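Local structure of iron-regulated outer membrane protein (Neisseria meningitidis, 4B7O) at residues T103-Q114 with L131-V139; D122-I130 with N329-R337. The protein is a TonB-dependent transporter of the meningococcal outer membrane that takes up iron, probably as a siderophore complex, through a plugged beta-barrel. All coordinates share one frame; numbering follows the deposited sequence.

In the fold
Both contacts involve the plug that fills the barrel of this TonB-dependent transporter, but they differ in what they join. Contact 1 is internal to the plug, setting the base of the hairpin of strands 107-109 and 112-113 against the loop 131-139; contact 2 brings the preceding loop residues 122-130 against barrel strand 323-339. Along the chain the segments alternate, 103-114, 122-130, 131-139 and then 329-337, and the two loop segments are continuous in the connection between strands 118-121 and 144-150. The contact centres lie about 15 Å apart, and R136 NH2 to D127 O, 3.0 Å, is a probable hydrogen bond between them. One plug loop is therefore held both by its own domain and by the barrel wall.

Contact 1 (T103-Q114 with L131-V139); sequences TSQFLTLRGMGQ and LYHQGRFIV
Q114 and R136 run past each other in opposite directions, with amide and guanidinium planes 60° apart. The guanidinium turns one face to Q114 O, while the Q114 side chain runs back alongside R136 CB. Q114 NE2 donates to R136 O at 3.3 Å from above the carbonyl plane, a bent bond (140° at hydrogen). Q114 OE1 accepts from L107 N at 3.2 Å, and from R136 N only weakly at 3.5 Å. R136 NH2 bonds to D127 O.

F106 lies with CG beside its backbone N (chi1 -61°), which brings its ring back along the loop: Y132 O sits at the ring edge, in plane, 4.0 Å from F106 CE1. Nearby, G135 N donates to T103 O (2.6 Å) in the carbonyl plane, and G135 CA makes a CA-H...O contact with Q105 O at 3.2 Å. T103 CG2 packs on F137 CA, while its OG1 bonds to E283. I138 packs its CG1 against Q114 NE2 and its CD1 against Q105 OE1 (Q105 NE2 bonds to G100). A water is in hydrogen-bonding distance of Q105 O and R136 O. The buried junction is mixed: beside apolar packing, T103 O serves G135 N, while one amide, Q114, serves R136 O and, weakly, R136 N.

Contact 2 (D122-I130 with N329-R337); sequences DNAYSDSQI and NAYVLEKKR
The plug-barrel interface of this TonB-dependent transporter includes A124, whose methyl rests over the centre of the Y331 ring. A124 CB is 3.3 Å from the Y331 ring centroid and 10° off its normal, a CH-pi contact over the face. Y331 CG sits between its backbone N and carbonyl carbon (chi1 67°), a torsion that turns the ring face to the methyl; T361 and N312 of the adjoining barrel strands also touch its side chain.

At one end of the contact, N123 and N329 cross at about a right angle, their amide planes only moderately inclined to each other. N329 ND2 donates to N123 O at 3.1 Å, with 154° at the hydrogen, approaching from above the carbonyl plane. The return bond, N123 ND2 to N329 OD1 at 3.4 Å, is weak; N329 OD1 also accepts from N365 on strand 355-373.

Strand 323-339 is part of the barrel wall, and N329, Y331, L333, K335 and R337, alternate residues along it, direct their CB atoms toward the plug loop, which runs in roughly the same direction as the strand. L333 CD1 comes to 3.7 Å from Y125 N. Farther along, the bent K335 chain brings both K335 CG and K335 NZ to 4.0 Å from I130 CD1, and R337 offers its CD, 3.8 Å from I130 CG2. The R337 chain runs extended as far as NE; its guanidinium forms a salt bridge with D342.

Contact 1 (T103-Q114 with L131-V139)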
loop_
_atom_site.group_PDB
_atom_site.type_symbol
_atom_site.label_atom_id
_atom_site.label_comp_id
_atom_site.label_asym_id
_atom_site.label_seq_id
_atom_site.Cartn_x
_atom_site.Cartn_y
_atom_site.Cartn_z
ATOM N N THR A 103 3.555 -8.696 -7.246
ATOM C CA THR A 103 4.407 -7.539 -7.069
ATOM C C THR A 103 4.831 -6.948 -8.403
ATOM O O THR A 103 5.624 -5.986 -8.456
ATOM C CB THR A 103 5.582 -7.855 -6.137
ATOM O OG1 THR A 103 6.159 -9.126 -6.493
ATOM C CG2 THR A 103 5.049 -7.955 -4.752
ATOM N N SER A 104 4.283 -7.510 -9.472
ATOM C CA SER A 104 4.189 -6.803 -10.758
ATOM C C SER A 104 3.544 -5.428 -10.613
ATOM O O SER A 104 3.876 -4.536 -11.393
ATOM C CB SER A 104 3.347 -7.582 -11.787
ATOM O OG SER A 104 4.121 -8.606 -12.403
ATOM N N GLN A 105 2.634 -5.291 -9.632
ATOM C CA GLN A 105 1.775 -4.079 -9.425
ATOM C C GLN A 105 2.428 -2.964 -8.611
ATOM O O GLN A 105 3.050 -3.196 -7.554
ATOM C CB GLN A 105 0.475 -4.439 -8.680
ATOM C CG GLN A 105 -0.423 -5.320 -9.473
ATOM C CD GLN A 105 -1.590 -5.836 -8.674
ATOM O OE1 GLN A 105 -1.975 -5.265 -7.667
ATOM N NE2 GLN A 105 -2.169 -6.918 -9.134
ATOM N N PHE A 106 2.238 -1.752 -9.109
ATOM C CA PHE A 106 2.630 -0.535 -8.430
ATOM C C PHE A 106 1.377 0.182 -8.060
ATOM O O PHE A 106 0.431 0.277 -8.854
ATOM C CB PHE A 106 3.372 0.413 -9.386
ATOM C CG PHE A 106 4.628 -0.153 -9.943
ATOM C CD1 PHE A 106 5.810 -0.042 -9.229
ATOM C CD2 PHE A 106 4.632 -0.792 -11.190
ATOM C CE1 PHE A 106 7.001 -0.538 -9.731
ATOM C CE2 PHE A 106 5.808 -1.309 -11.697
ATOM C CZ PHE A 106 6.999 -1.179 -10.963
ATOM N N LEU A 107 1.408 0.782 -6.902
ATOM C CA LEU A 107 0.236 1.463 -6.424
ATOM C C LEU A 107 0.462 2.997 -6.329
ATOM O O LEU A 107 1.543 3.427 -5.924
ATOM C CB LEU A 107 -0.102 0.867 -5.080
ATOM C CG LEU A 107 -1.228 1.651 -4.429
ATOM C CD1 LEU A 107 -2.196 0.701 -3.709
ATOM C CD2 LEU A 107 -0.695 2.753 -3.525
ATOM N N THR A 108 -0.523 3.808 -6.758
ATOM C CA THR A 108 -0.430 5.232 -6.524
ATOM C C THR A 108 -1.668 5.775 -5.857
ATOM O O THR A 108 -2.787 5.286 -6.026
ATOM C CB THR A 108 -0.095 6.024 -7.798
ATOM O OG1 THR A 108 -1.121 5.817 -8.759
ATOM C CG2 THR A 108 1.196 5.527 -8.367
ATOM N N LEU A 109 -1.433 6.792 -5.087
ATOM C CA LEU A 109 -2.438 7.412 -4.292
ATOM C C LEU A 109 -2.249 8.872 -4.593
ATOM O O LEU A 109 -1.149 9.406 -4.362
ATOM C CB LEU A 109 -2.150 7.134 -2.836
ATOM C CG LEU A 109 -3.111 7.718 -1.810
ATOM C CD1 LEU A 109 -4.535 7.198 -2.081
ATOM C CD2 LEU A 109 -2.608 7.334 -0.419
ATOM N N ARG A 110 -3.282 9.491 -5.187
ATOM C CA ARG A 110 -3.156 10.861 -5.678
ATOM C C ARG A 110 -1.933 11.034 -6.531
ATOM O O ARG A 110 -1.281 12.064 -6.475
ATOM C CB ARG A 110 -3.065 11.840 -4.507
ATOM C CG ARG A 110 -4.403 12.158 -3.860
ATOM C CD ARG A 110 -4.249 12.925 -2.543
ATOM N NE ARG A 110 -5.594 13.244 -1.998
ATOM C CZ ARG A 110 -5.829 13.913 -0.886
ATOM N NH1 ARG A 110 -4.812 14.347 -0.145
ATOM N NH2 ARG A 110 -7.091 14.126 -0.504
ATOM N N GLY A 111 -1.630 10.021 -7.333
ATOM C CA GLY A 111 -0.443 10.035 -8.197
ATOM C C GLY A 111 0.880 9.729 -7.506
ATOM O O GLY A 111 1.904 9.703 -8.155
ATOM N N MET A 112 0.897 9.535 -6.190
ATOM C CA MET A 112 2.184 9.330 -5.523
ATOM C C MET A 112 2.324 7.872 -5.311
ATOM O O MET A 112 1.313 7.195 -5.025
ATOM C CB MET A 112 2.254 10.062 -4.213
ATOM C CG MET A 112 2.067 11.553 -4.330
ATOM S SD MET A 112 3.388 12.338 -5.286
ATOM C CE MET A 112 4.771 12.152 -4.199
ATOM N N GLY A 113 3.536 7.359 -5.526
ATOM C CA GLY A 113 3.736 5.892 -5.535
ATOM C C GLY A 113 4.169 5.309 -4.183
ATOM O O GLY A 113 4.282 6.044 -3.173
ATOM N N GLN A 114 4.478 4.007 -4.156
ATOM C CA GLN A 114 4.800 3.349 -2.866
ATOM C C GLN A 114 6.111 3.774 -2.226
ATOM O O GLN A 114 6.381 3.439 -1.077
ATOM C CB GLN A 114 4.774 1.858 -2.984
ATOM C CG GLN A 114 3.372 1.323 -3.056
ATOM C CD GLN A 114 3.312 -0.056 -3.692
ATOM O OE1 GLN A 114 3.703 -0.252 -4.868
ATOM N NE2 GLN A 114 2.828 -1.026 -2.918
ATOM N N LEU A 131 13.213 -4.546 -5.034
ATOM C CA LEU A 131 13.901 -4.047 -6.242
ATOM C C LEU A 131 12.975 -3.147 -7.011
ATOM O O LEU A 131 11.764 -3.336 -7.005
ATOM C CB LEU A 131 14.354 -5.179 -7.160
ATOM C CG LEU A 131 15.225 -5.016 -8.438
ATOM C CD1 LEU A 131 16.699 -4.934 -8.089
ATOM C CD2 LEU A 131 14.995 -6.178 -9.403
ATOM N N TYR A 132 13.541 -2.183 -7.720
ATOM C CA TYR A 132 12.722 -1.083 -8.201
ATOM C C TYR A 132 11.884 -1.531 -9.388
ATOM O O TYR A 132 10.959 -0.810 -9.817
ATOM C CB TYR A 132 13.562 0.207 -8.483
ATOM C CG TYR A 132 14.465 0.069 -9.676
ATOM C CD1 TYR A 132 15.735 -0.565 -9.568
ATOM C CD2 TYR A 132 14.043 0.500 -10.935
ATOM C CE1 TYR A 132 16.552 -0.722 -10.682
ATOM C CE2 TYR A 132 14.858 0.355 -12.055
ATOM C CZ TYR A 132 16.104 -0.252 -11.924
ATOM O OH TYR A 132 16.863 -0.417 -13.057
ATOM N N HIS A 133 12.206 -2.718 -9.916
ATOM C CA HIS A 133 11.496 -3.311 -11.067
ATOM C C HIS A 133 10.237 -4.038 -10.677
ATOM O O HIS A 133 9.649 -4.753 -11.478
ATOM C CB HIS A 133 12.426 -4.264 -11.815
ATOM C CG HIS A 133 13.380 -3.567 -12.739
ATOM N ND1 HIS A 133 12.973 -2.942 -13.841
ATOM C CD2 HIS A 133 14.762 -3.409 -12.686
ATOM C CE1 HIS A 133 14.034 -2.392 -14.479
ATOM N NE2 HIS A 133 15.127 -2.678 -13.776
ATOM N N GLN A 134 9.828 -3.889 -9.432
ATOM C CA GLN A 134 8.623 -4.489 -8.936
ATOM C C GLN A 134 8.040 -3.609 -7.843
ATOM O O GLN A 134 8.754 -2.773 -7.246
ATOM C CB GLN A 134 8.938 -5.862 -8.392
ATOM C CG GLN A 134 9.751 -5.900 -7.115
ATOM C CD GLN A 134 10.201 -7.329 -6.843
ATOM O OE1 GLN A 134 10.874 -7.940 -7.678
ATOM N NE2 GLN A 134 9.792 -7.889 -5.724
ATOM N N GLY A 135 6.744 -3.789 -7.587
ATOM C CA GLY A 135 6.064 -2.943 -6.609
ATOM C C GLY A 135 6.303 -3.521 -5.218
ATOM O O GLY A 135 6.669 -4.687 -5.076
ATOM N N ARG A 136 6.077 -2.720 -4.188
ATOM C CA ARG A 136 6.200 -3.234 -2.852
ATOM C C ARG A 136 5.022 -4.210 -2.553
ATOM O O ARG A 136 3.941 -4.093 -3.123
ATOM C CB ARG A 136 6.263 -2.068 -1.886
ATOM C CG ARG A 136 7.569 -1.266 -2.060
ATOM C CD ARG A 136 7.506 -0.021 -1.175
ATOM N NE ARG A 136 8.799 0.573 -0.833
ATOM C CZ ARG A 136 9.537 1.322 -1.649
ATOM N NH1 ARG A 136 9.156 1.596 -2.904
ATOM N NH2 ARG A 136 10.679 1.819 -1.187
ATOM N N PHE A 137 5.253 -5.181 -1.693
ATOM C CA PHE A 137 4.275 -6.260 -1.427
ATOM C C PHE A 137 2.910 -5.698 -0.992
ATOM O O PHE A 137 2.843 -4.899 -0.034
ATOM C CB PHE A 137 4.812 -7.197 -0.319
ATOM C CG PHE A 137 4.110 -8.527 -0.263
ATOM C CD1 PHE A 137 2.874 -8.684 0.428
ATOM C CD2 PHE A 137 4.658 -9.644 -0.912
ATOM C CE1 PHE A 137 2.208 -9.920 0.440
ATOM C CE2 PHE A 137 3.996 -10.870 -0.894
ATOM C CZ PHE A 137 2.776 -11.016 -0.217
ATOM N N ILE A 138 1.835 -6.124 -1.664
ATOM C CA ILE A 138 0.510 -5.709 -1.279
ATOM C C ILE A 138 -0.279 -6.840 -0.649
ATOM O O ILE A 138 -0.450 -7.882 -1.256
ATOM C CB ILE A 138 -0.310 -5.200 -2.470
ATOM C CG1 ILE A 138 0.383 -4.004 -3.120
ATOM C CG2 ILE A 138 -1.660 -4.778 -1.935
ATOM C CD1 ILE A 138 -0.166 -3.559 -4.474
ATOM N N VAL A 139 -0.820 -6.614 0.543
ATOM C CA VAL A 139 -1.453 -7.691 1.356
ATOM C C VAL A 139 -2.698 -8.331 0.712
ATOM O O VAL A 139 -3.360 -7.741 -0.132
ATOM C CB VAL A 139 -1.852 -7.163 2.748
ATOM C CG1 VAL A 139 -3.072 -6.257 2.612
ATOM C CG2 VAL A 139 -2.133 -8.308 3.706
HETATM O O HOH W 1 2.835 -5.188 -5.469
#

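Contact 2 (D122-I130 with N329-R337)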
loop_
_atom_site.group_PDB
_atom_site.type_symbol
_atom_site.label_atom_id
_atom_site.label_comp_id
_atom_site.label_asym_id
_atom_site.label_seq_id
_atom_site.Cartn_x
_atom_site.Cartn_y
_atom_site.Cartn_z
ATOM N N ASP A 122 -2.324 -4.043 10.577
ATOM C CA ASP A 122 -2.263 -3.981 12.033
ATOM C C ASP A 122 -1.255 -2.976 12.607
ATOM O O ASP A 122 -0.672 -3.194 13.676
ATOM C CB ASP A 122 -2.049 -5.368 12.581
ATOM C CG ASP A 122 -3.216 -6.274 12.285
ATOM O OD1 ASP A 122 -4.377 -5.797 12.359
ATOM O OD2 ASP A 122 -2.989 -7.460 11.990
ATOM N N ASN A 123 -1.069 -1.866 11.896
ATOM C CA ASN A 123 -0.148 -0.865 12.359
ATOM C C ASN A 123 1.343 -1.293 12.336
ATOM O O ASN A 123 2.107 -0.926 13.213
ATOM C CB ASN A 123 -0.525 -0.387 13.777
ATOM C CG ASN A 123 -0.131 1.073 14.000
ATOM O OD1 ASN A 123 -0.147 1.869 13.060
ATOM N ND2 ASN A 123 0.244 1.421 15.229
ATOM N N ALA A 124 1.733 -2.084 11.341
ATOM C CA ALA A 124 3.109 -2.402 11.111
ATOM C C ALA A 124 3.372 -2.267 9.636
ATOM O O ALA A 124 2.618 -2.762 8.828
ATOM C CB ALA A 124 3.392 -3.818 11.564
ATOM N N TYR A 125 4.484 -1.644 9.284
ATOM C CA TYR A 125 4.781 -1.395 7.907
ATOM C C TYR A 125 6.255 -1.008 7.814
ATOM O O TYR A 125 6.855 -0.485 8.735
ATOM C CB TYR A 125 3.907 -0.221 7.403
ATOM C CG TYR A 125 3.952 1.042 8.320
ATOM C CD1 TYR A 125 3.083 1.183 9.391
ATOM C CD2 TYR A 125 4.846 2.065 8.090
ATOM C CE1 TYR A 125 3.121 2.299 10.234
ATOM C CE2 TYR A 125 4.876 3.193 8.904
ATOM C CZ TYR A 125 4.005 3.289 9.972
ATOM O OH TYR A 125 4.031 4.392 10.768
ATOM N N SER A 126 6.798 -1.159 6.639
ATOM C CA SER A 126 8.205 -1.002 6.412
ATOM C C SER A 126 8.255 -0.167 5.167
ATOM O O SER A 126 7.318 -0.164 4.400
ATOM C CB SER A 126 8.770 -2.401 6.102
ATOM O OG SER A 126 9.943 -2.327 5.364
ATOM N N ASP A 127 9.349 0.538 4.945
ATOM C CA ASP A 127 9.381 1.397 3.800
ATOM C C ASP A 127 10.466 1.009 2.830
ATOM O O ASP A 127 10.623 1.631 1.768
ATOM C CB ASP A 127 9.443 2.870 4.249
ATOM C CG ASP A 127 10.763 3.255 4.874
ATOM O OD1 ASP A 127 11.463 2.369 5.409
ATOM O OD2 ASP A 127 11.074 4.466 4.846
ATOM N N SER A 128 11.179 -0.057 3.154
ATOM C CA SER A 128 12.189 -0.574 2.219
ATOM C C SER A 128 11.568 -1.474 1.161
ATOM O O SER A 128 10.421 -1.900 1.282
ATOM C CB SER A 128 13.337 -1.270 2.948
ATOM O OG SER A 128 13.812 -0.411 3.995
ATOM N N GLN A 129 12.298 -1.687 0.085
ATOM C CA GLN A 129 11.801 -2.547 -0.949
ATOM C C GLN A 129 12.818 -3.630 -1.364
ATOM O O GLN A 129 14.006 -3.520 -1.080
ATOM C CB GLN A 129 11.449 -1.684 -2.129
ATOM C CG GLN A 129 12.656 -1.183 -2.868
ATOM C CD GLN A 129 12.262 -0.354 -4.038
ATOM O OE1 GLN A 129 11.220 -0.575 -4.647
ATOM N NE2 GLN A 129 13.062 0.639 -4.339
ATOM N N ILE A 130 12.321 -4.662 -2.040
ATOM C CA ILE A 130 13.131 -5.640 -2.775
ATOM C C ILE A 130 13.882 -5.114 -4.040
ATOM O O ILE A 130 15.071 -5.251 -4.119
ATOM C CB ILE A 130 12.281 -6.895 -3.082
ATOM C CG1 ILE A 130 11.862 -7.537 -1.748
ATOM C CG2 ILE A 130 13.073 -7.904 -3.927
ATOM C CD1 ILE A 130 10.713 -8.485 -1.907
ATOM N N ASN A 329 1.496 -1.254 20.102
ATOM C CA ASN A 329 1.811 -2.509 19.492
ATOM C C ASN A 329 3.311 -2.794 19.386
ATOM O O ASN A 329 4.158 -1.861 19.494
ATOM C CB ASN A 329 1.076 -2.660 18.170
ATOM C CG ASN A 329 1.681 -1.845 17.067
ATOM O OD1 ASN A 329 2.071 -0.668 17.260
ATOM N ND2 ASN A 329 1.783 -2.469 15.864
ATOM N N ALA A 330 3.640 -4.074 19.211
ATOM C CA ALA A 330 5.022 -4.403 18.922
ATOM C C ALA A 330 5.053 -5.486 17.874
ATOM O O ALA A 330 4.313 -6.474 17.954
ATOM C CB ALA A 330 5.701 -4.914 20.183
ATOM N N TYR A 331 5.933 -5.341 16.905
ATOM C CA TYR A 331 5.907 -6.278 15.878
ATOM C C TYR A 331 7.275 -6.574 15.269
ATOM O O TYR A 331 8.237 -5.821 15.431
ATOM C CB TYR A 331 4.945 -5.746 14.799
ATOM C CG TYR A 331 5.458 -4.523 14.137
ATOM C CD1 TYR A 331 6.282 -4.606 13.059
ATOM C CD2 TYR A 331 5.151 -3.257 14.656
ATOM C CE1 TYR A 331 6.775 -3.452 12.473
ATOM C CE2 TYR A 331 5.624 -2.111 14.082
ATOM C CZ TYR A 331 6.425 -2.213 12.997
ATOM O OH TYR A 331 6.876 -1.070 12.423
ATOM N N VAL A 332 7.280 -7.625 14.453
ATOM C CA VAL A 332 8.437 -8.043 13.623
ATOM C C VAL A 332 7.926 -8.376 12.260
ATOM O O VAL A 332 7.088 -9.228 12.081
ATOM C CB VAL A 332 9.051 -9.344 14.197
ATOM C CG1 VAL A 332 10.305 -9.711 13.450
ATOM C CG2 VAL A 332 9.305 -9.195 15.705
ATOM N N LEU A 333 8.412 -7.703 11.278
ATOM C CA LEU A 333 7.878 -7.857 9.980
ATOM C C LEU A 333 9.015 -8.388 9.121
ATOM O O LEU A 333 10.092 -7.790 9.064
ATOM C CB LEU A 333 7.502 -6.476 9.495
ATOM C CG LEU A 333 6.251 -6.353 8.658
ATOM C CD1 LEU A 333 6.017 -4.891 8.290
ATOM C CD2 LEU A 333 6.316 -7.199 7.396
ATOM N N GLU A 334 8.791 -9.519 8.461
ATOM C CA GLU A 334 9.812 -10.087 7.604
ATOM C C GLU A 334 9.315 -10.133 6.181
ATOM O O GLU A 334 8.244 -10.636 5.920
ATOM C CB GLU A 334 10.237 -11.504 8.043
ATOM C CG GLU A 334 10.646 -11.620 9.516
ATOM C CD GLU A 334 12.171 -11.652 9.820
ATOM O OE1 GLU A 334 13.014 -11.248 8.960
ATOM O OE2 GLU A 334 12.517 -12.076 10.966
ATOM N N LYS A 335 10.122 -9.609 5.279
ATOM C CA LYS A 335 9.925 -9.669 3.865
ATOM C C LYS A 335 11.093 -10.599 3.416
ATOM O O LYS A 335 12.237 -10.325 3.791
ATOM C CB LYS A 335 10.050 -8.239 3.282
ATOM C CG LYS A 335 9.560 -7.998 1.848
ATOM C CD LYS A 335 8.141 -7.332 1.764
ATOM C CE LYS A 335 8.054 -5.918 1.083
ATOM N NZ LYS A 335 8.370 -5.672 -0.392
ATOM N N LYS A 336 10.796 -11.674 2.652
ATOM C CA LYS A 336 11.773 -12.669 2.117
ATOM C C LYS A 336 11.597 -12.879 0.636
ATOM O O LYS A 336 10.472 -13.019 0.151
ATOM C CB LYS A 336 11.630 -14.053 2.747
ATOM C CG LYS A 336 11.694 -14.068 4.275
ATOM C CD LYS A 336 11.487 -15.478 4.857
ATOM C CE LYS A 336 10.902 -15.453 6.277
ATOM N NZ LYS A 336 10.792 -16.853 6.797
ATOM N N ARG A 337 12.703 -12.891 -0.090
ATOM C CA ARG A 337 12.680 -13.293 -1.478
ATOM C C ARG A 337 13.581 -14.483 -1.592
ATOM O O ARG A 337 14.752 -14.453 -1.176
ATOM C CB ARG A 337 13.225 -12.211 -2.418
ATOM C CG ARG A 337 13.344 -12.661 -3.868
ATOM C CD ARG A 337 14.015 -11.563 -4.626
ATOM N NE ARG A 337 14.308 -11.825 -6.043
ATOM C CZ ARG A 337 15.293 -12.613 -6.498
ATOM N NH1 ARG A 337 16.121 -13.291 -5.668
ATOM N NH2 ARG A 337 15.421 -12.742 -7.813
#